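Local atomic coordinates of ribonucleoside-diphosphate reductase subunit beta (Streptococcus sanguinis, PDB entry 4N83), a protein that forms the metal-carrying small subunit of a class Ib ribonucleotide reductase, which probably makes deoxyribonucleotides for DNA synthesis, and here binds two manganese(II) ions. Residues 20-23 / 24-28; 227-230 / 231-235. All coordinates share one frame; numbering follows the deposited sequence.

How the interactions relate
Both interactions are continuous stretches along a helix in an all-helical subunit of the ferritin clan. Interaction 1 comes first along the chain, in the short helix 16-27, and runs to Q28, just past the helix end. Interaction 2 follows some two hundred residues later, in the second half of the long helix 211-240. Their centres are 33 Å apart, on opposite sides of the chain's centre, and the nearest atoms are about 22 Å apart. The nearest manganese is about 8 Å from the L25 side chain and about 14 Å from that of E232. Interaction 1 also reaches the second subunit, whereas interaction 2 packs within its own chain.

Interaction 1. Residues 20-23 / 24-28; sequences STWE and KLTEQ
S20 accepts at its carbonyl O from K24 N, the first of four i to i+4 bonds that link 20-23 to 24-27 in helix 16-27. T21 comes next. Its O takes L25 N at 3.1 Å. T21 CG2 meets L25 CD1 at 3.8 Å, and the two side chains run abreast. Both pack on V89 of helix 84-111. On helix 178-206, T21 touches Y197 and L25 touches the manganese ligand H194. The helix thus lies over two helices that supply metal ligands, and L25 is a second-shell neighbour of the site. W22 holds CG anti to its backbone N (chi1 174°). T26 CG2 then sits over one face of the indole, 3.8 Å from the centroid of the five-membered ring and 16° off its normal. This is a CH-pi contact. W22 also meets the ring of W10 and packs on K102 of the second subunit. T26 touches L31 of that subunit. W22 O takes T26 N at 2.9 Å, and E23 O accepts from E27 N at 2.9 Å. The T26 hydroxyl, placed between N and the carbonyl carbon (chi1 51°), turns back to the previous turn. There OG1 comes to the same two acceptors, 2.6 Å from W22 O and 2.8 Å from E23 O, and its one proton could go to either.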
loop_
_atom_site.group_PDB
_atom_site.type_symbol
_atom_site.label_atom_id
_atom_site.label_comp_id
_atom_site.label_asym_id
_atom_site.label_seq_id
_atom_site.Cartn_x
_atom_site.Cartn_y
_atom_site.Cartn_z
ATOM N N SER A 20 0.707 2.149 17.045
ATOM C CA SER A 20 2.167 2.165 17.066
ATOM C C SER A 20 2.796 1.545 15.820
ATOM O O SER A 20 3.819 2.031 15.337
ATOM C CB SER A 20 2.692 1.461 18.322
ATOM O OG SER A 20 2.155 0.159 18.445
ATOM N N THR A 21 2.190 0.479 15.304
ATOM C CA THR A 21 2.720 -0.205 14.121
ATOM C C THR A 21 2.566 0.649 12.865
ATOM O O THR A 21 3.437 0.641 11.994
ATOM C CB THR A 21 2.044 -1.568 13.890
ATOM O OG1 THR A 21 2.027 -2.312 15.115
ATOM C CG2 THR A 21 2.798 -2.361 12.825
ATOM N N TRP A 22 1.453 1.373 12.772
ATOM C CA TRP A 22 1.255 2.340 11.697
ATOM C C TRP A 22 2.289 3.462 11.801
ATOM O O TRP A 22 2.959 3.785 10.821
ATOM C CB TRP A 22 -0.163 2.916 11.748
ATOM C CG TRP A 22 -0.406 4.021 10.764
ATOM C CD1 TRP A 22 -0.200 5.353 10.965
ATOM C CD2 TRP A 22 -0.909 3.890 9.429
ATOM N NE1 TRP A 22 -0.540 6.062 9.839
ATOM C CE2 TRP A 22 -0.980 5.188 8.882
ATOM C CE3 TRP A 22 -1.307 2.804 8.641
ATOM C CZ2 TRP A 22 -1.429 5.430 7.583
ATOM C CZ3 TRP A 22 -1.754 3.047 7.349
ATOM C CH2 TRP A 22 -1.812 4.349 6.836
ATOM N N GLU A 23 2.407 4.044 12.993
ATOM C CA GLU A 23 3.379 5.104 13.252
ATOM C C GLU A 23 4.784 4.697 12.827
ATOM O O GLU A 23 5.414 5.377 12.018
ATOM C CB GLU A 23 3.391 5.475 14.738
ATOM C CG GLU A 23 2.241 6.374 15.169
ATOM C CD GLU A 23 2.250 6.680 16.658
ATOM O OE1 GLU A 23 2.911 5.943 17.426
ATOM O OE2 GLU A 23 1.587 7.660 17.063
ATOM N N LYS A 24 5.255 3.578 13.369
ATOM C CA LYS A 24 6.618 3.107 13.127
ATOM C C LYS A 24 6.901 2.866 11.648
ATOM O O LYS A 24 7.927 3.308 11.133
ATOM C CB LYS A 24 6.893 1.828 13.924
ATOM C CG LYS A 24 8.286 1.251 13.712
ATOM C CD LYS A 24 8.845 0.617 14.975
ATOM C CE LYS A 24 9.384 1.671 15.931
ATOM N NZ LYS A 24 10.008 1.067 17.140
ATOM N N LEU A 25 5.991 2.173 10.970
ATOM C CA LEU A 25 6.186 1.830 9.561
ATOM C C LEU A 25 6.130 3.053 8.647
ATOM O O LEU A 25 6.940 3.177 7.727
ATOM C CB LEU A 25 5.164 0.785 9.107
ATOM C CG LEU A 25 5.389 -0.644 9.612
ATOM C CD1 LEU A 25 4.136 -1.489 9.428
ATOM C CD2 LEU A 25 6.576 -1.289 8.909
ATOM N N THR A 26 5.182 3.951 8.899
ATOM C CA THR A 26 5.081 5.191 8.129
ATOM C C THR A 26 6.298 6.091 8.355
ATOM O O THR A 26 6.790 6.727 7.423
ATOM C CB THR A 26 3.801 5.974 8.479
ATOM O OG1 THR A 26 3.705 6.136 9.901
ATOM C CG2 THR A 26 2.570 5.243 7.955
ATOM N N GLU A 27 6.775 6.143 9.597
ATOM C CA GLU A 27 8.025 6.834 9.916
ATOM C C GLU A 27 9.227 6.137 9.270
ATOM O O GLU A 27 10.232 6.782 8.966
ATOM C CB GLU A 27 8.226 6.924 11.432
ATOM C CG GLU A 27 7.338 7.949 12.123
ATOM C CD GLU A 27 7.499 7.950 13.636
ATOM O OE1 GLU A 27 7.888 6.908 14.209
ATOM O OE2 GLU A 27 7.234 8.999 14.259
ATOM N N GLN A 28 9.115 4.824 9.063
ATOM C CA GLN A 28 10.145 4.045 8.371
ATOM C C GLN A 28 9.911 3.963 6.853
ATOM O O GLN A 28 10.232 2.951 6.228
ATOM C CB GLN A 28 10.226 2.629 8.958
ATOM C CG GLN A 28 10.879 2.546 10.328
ATOM C CD GLN A 28 10.920 1.127 10.872
ATOM O OE1 GLN A 28 10.792 0.155 10.121
ATOM N NE2 GLN A 28 11.105 0.999 12.181
#

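Interaction 2. Residues 227-230 / 231-235; sequences TLYE and NEEGY
The Y229 ring has the E233 carboxylate over one face, four residues on in helix 211-240. E233 CD stands 3.4 Å above the ring plane, displaced from the ring centre, and the two planes are 32° apart. E233 CG makes a CH-pi contact with the same ring, 4.2 Å from its centroid. Y229 CG is anti to the backbone N (chi1 174°), which brings the ring, though not CB, beside E233. At the ring's edge, OH bonds to R254 NH1, and E233 OE2 lies 3.0 Å from that same Y229 OH. Two residues before Y229, T227 O accepts twice from N231. The backbone N comes at 3.1 Å and ND2 at 3.2 Å, from opposite faces of the carbonyl plane. The ND2 bond is bent, at 141°. On another side of the helix, E232 turns its carboxylate to S163 OG and packs on L160 of helix 148-160. The chemistry is mixed: a carboxylate over this aromatic face is not in itself a favourable pairing. The arginine bonded to Y229 OH may ease the charge nearby, and the second bond to T227 O may restrain the N231 amide.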
loop_
_atom_site.group_PDB
_atom_site.type_symbol
_atom_site.label_atom_id
_atom_site.label_comp_id
_atom_site.label_asym_id
_atom_site.label_seq_id
_atom_site.Cartn_x
_atom_site.Cartn_y
_atom_site.Cartn_z
ATOM N N THR A 227 10.738 -28.623 6.562
ATOM C CA THR A 227 10.673 -28.772 5.103
ATOM C C THR A 227 11.305 -27.578 4.388
ATOM O O THR A 227 12.036 -27.750 3.409
ATOM C CB THR A 227 9.221 -28.931 4.605
ATOM O OG1 THR A 227 8.567 -29.972 5.341
ATOM C CG2 THR A 227 9.189 -29.271 3.117
ATOM N N LEU A 228 11.007 -26.373 4.877
ATOM C CA LEU A 228 11.589 -25.142 4.334
ATOM C C LEU A 228 13.077 -25.034 4.654
ATOM O O LEU A 228 13.844 -24.490 3.862
ATOM C CB LEU A 228 10.855 -23.910 4.876
ATOM C CG LEU A 228 9.427 -23.702 4.363
ATOM C CD1 LEU A 228 8.692 -22.689 5.229
ATOM C CD2 LEU A 228 9.429 -23.263 2.907
ATOM N N TYR A 229 13.473 -25.546 5.818
ATOM C CA TYR A 229 14.879 -25.571 6.226
ATOM C C TYR A 229 15.699 -26.540 5.372
ATOM O O TYR A 229 16.821 -26.222 4.972
ATOM C CB TYR A 229 14.994 -25.945 7.709
ATOM C CG TYR A 229 16.415 -26.133 8.199
ATOM C CD1 TYR A 229 17.308 -25.064 8.236
ATOM C CD2 TYR A 229 16.865 -27.378 8.634
ATOM C CE1 TYR A 229 18.608 -25.232 8.686
ATOM C CE2 TYR A 229 18.162 -27.555 9.085
ATOM C CZ TYR A 229 19.029 -26.480 9.109
ATOM O OH TYR A 229 20.316 -26.657 9.556
ATOM N N GLU A 230 15.133 -27.714 5.094
ATOM C CA GLU A 230 15.816 -28.735 4.296
ATOM C C GLU A 230 16.008 -28.273 2.849
ATOM O O GLU A 230 17.074 -28.472 2.267
ATOM C CB GLU A 230 15.040 -30.057 4.336
ATOM C CG GLU A 230 15.848 -31.266 3.890
ATOM C CD GLU A 230 15.164 -32.585 4.204
ATOM O OE1 GLU A 230 13.916 -32.624 4.241
ATOM O OE2 GLU A 230 15.877 -33.588 4.412
ATOM N N ASN A 231 14.975 -27.654 2.280
ATOM C CA ASN A 231 15.066 -27.061 0.940
ATOM C C ASN A 231 16.019 -25.864 0.881
ATOM O O ASN A 231 16.646 -25.622 -0.151
ATOM C CB ASN A 231 13.680 -26.648 0.425
ATOM C CG ASN A 231 12.977 -27.768 -0.323
ATOM O OD1 ASN A 231 13.440 -28.206 -1.376
ATOM N ND2 ASN A 231 11.852 -28.230 0.214
ATOM N N GLU A 232 16.121 -25.123 1.984
ATOM C CA GLU A 232 17.024 -23.971 2.060
ATOM C C GLU A 232 18.483 -24.424 2.108
ATOM O O GLU A 232 19.361 -23.750 1.569
ATOM C CB GLU A 232 16.706 -23.098 3.279
ATOM C CG GLU A 232 17.167 -21.651 3.150
ATOM C CD GLU A 232 16.362 -20.855 2.132
ATOM O OE1 GLU A 232 15.159 -21.146 1.947
ATOM O OE2 GLU A 232 16.933 -19.930 1.518
ATOM N N GLU A 233 18.732 -25.560 2.755
ATOM C CA GLU A 233 20.065 -26.168 2.770
ATOM C C GLU A 233 20.502 -26.614 1.367
ATOM O O GLU A 233 21.699 -26.678 1.079
ATOM C CB GLU A 233 20.113 -27.348 3.749
ATOM C CG GLU A 233 20.148 -26.930 5.214
ATOM C CD GLU A 233 20.021 -28.101 6.172
ATOM O OE1 GLU A 233 19.069 -28.897 6.027
ATOM O OE2 GLU A 233 20.868 -28.219 7.083
ATOM N N GLY A 234 19.531 -26.921 0.507
ATOM C CA GLY A 234 19.800 -27.210 -0.901
ATOM C C GLY A 234 20.142 -25.956 -1.688
ATOM O O GLY A 234 21.055 -25.966 -2.515
ATOM N N TYR A 235 19.404 -24.877 -1.431
ATOM C CA TYR A 235 19.643 -23.583 -2.079
ATOM C C TYR A 235 20.933 -22.928 -1.577
ATOM O O TYR A 235 21.622 -22.244 -2.336
ATOM C CB TYR A 235 18.447 -22.647 -1.850
ATOM C CG TYR A 235 18.571 -21.290 -2.517
ATOM C CD1 TYR A 235 18.354 -21.141 -3.885
ATOM C CD2 TYR A 235 18.896 -20.156 -1.778
ATOM C CE1 TYR A 235 18.465 -19.902 -4.496
ATOM C CE2 TYR A 235 19.006 -18.913 -2.380
ATOM C CZ TYR A 235 18.790 -18.791 -3.739
ATOM O OH TYR A 235 18.900 -17.557 -4.340
#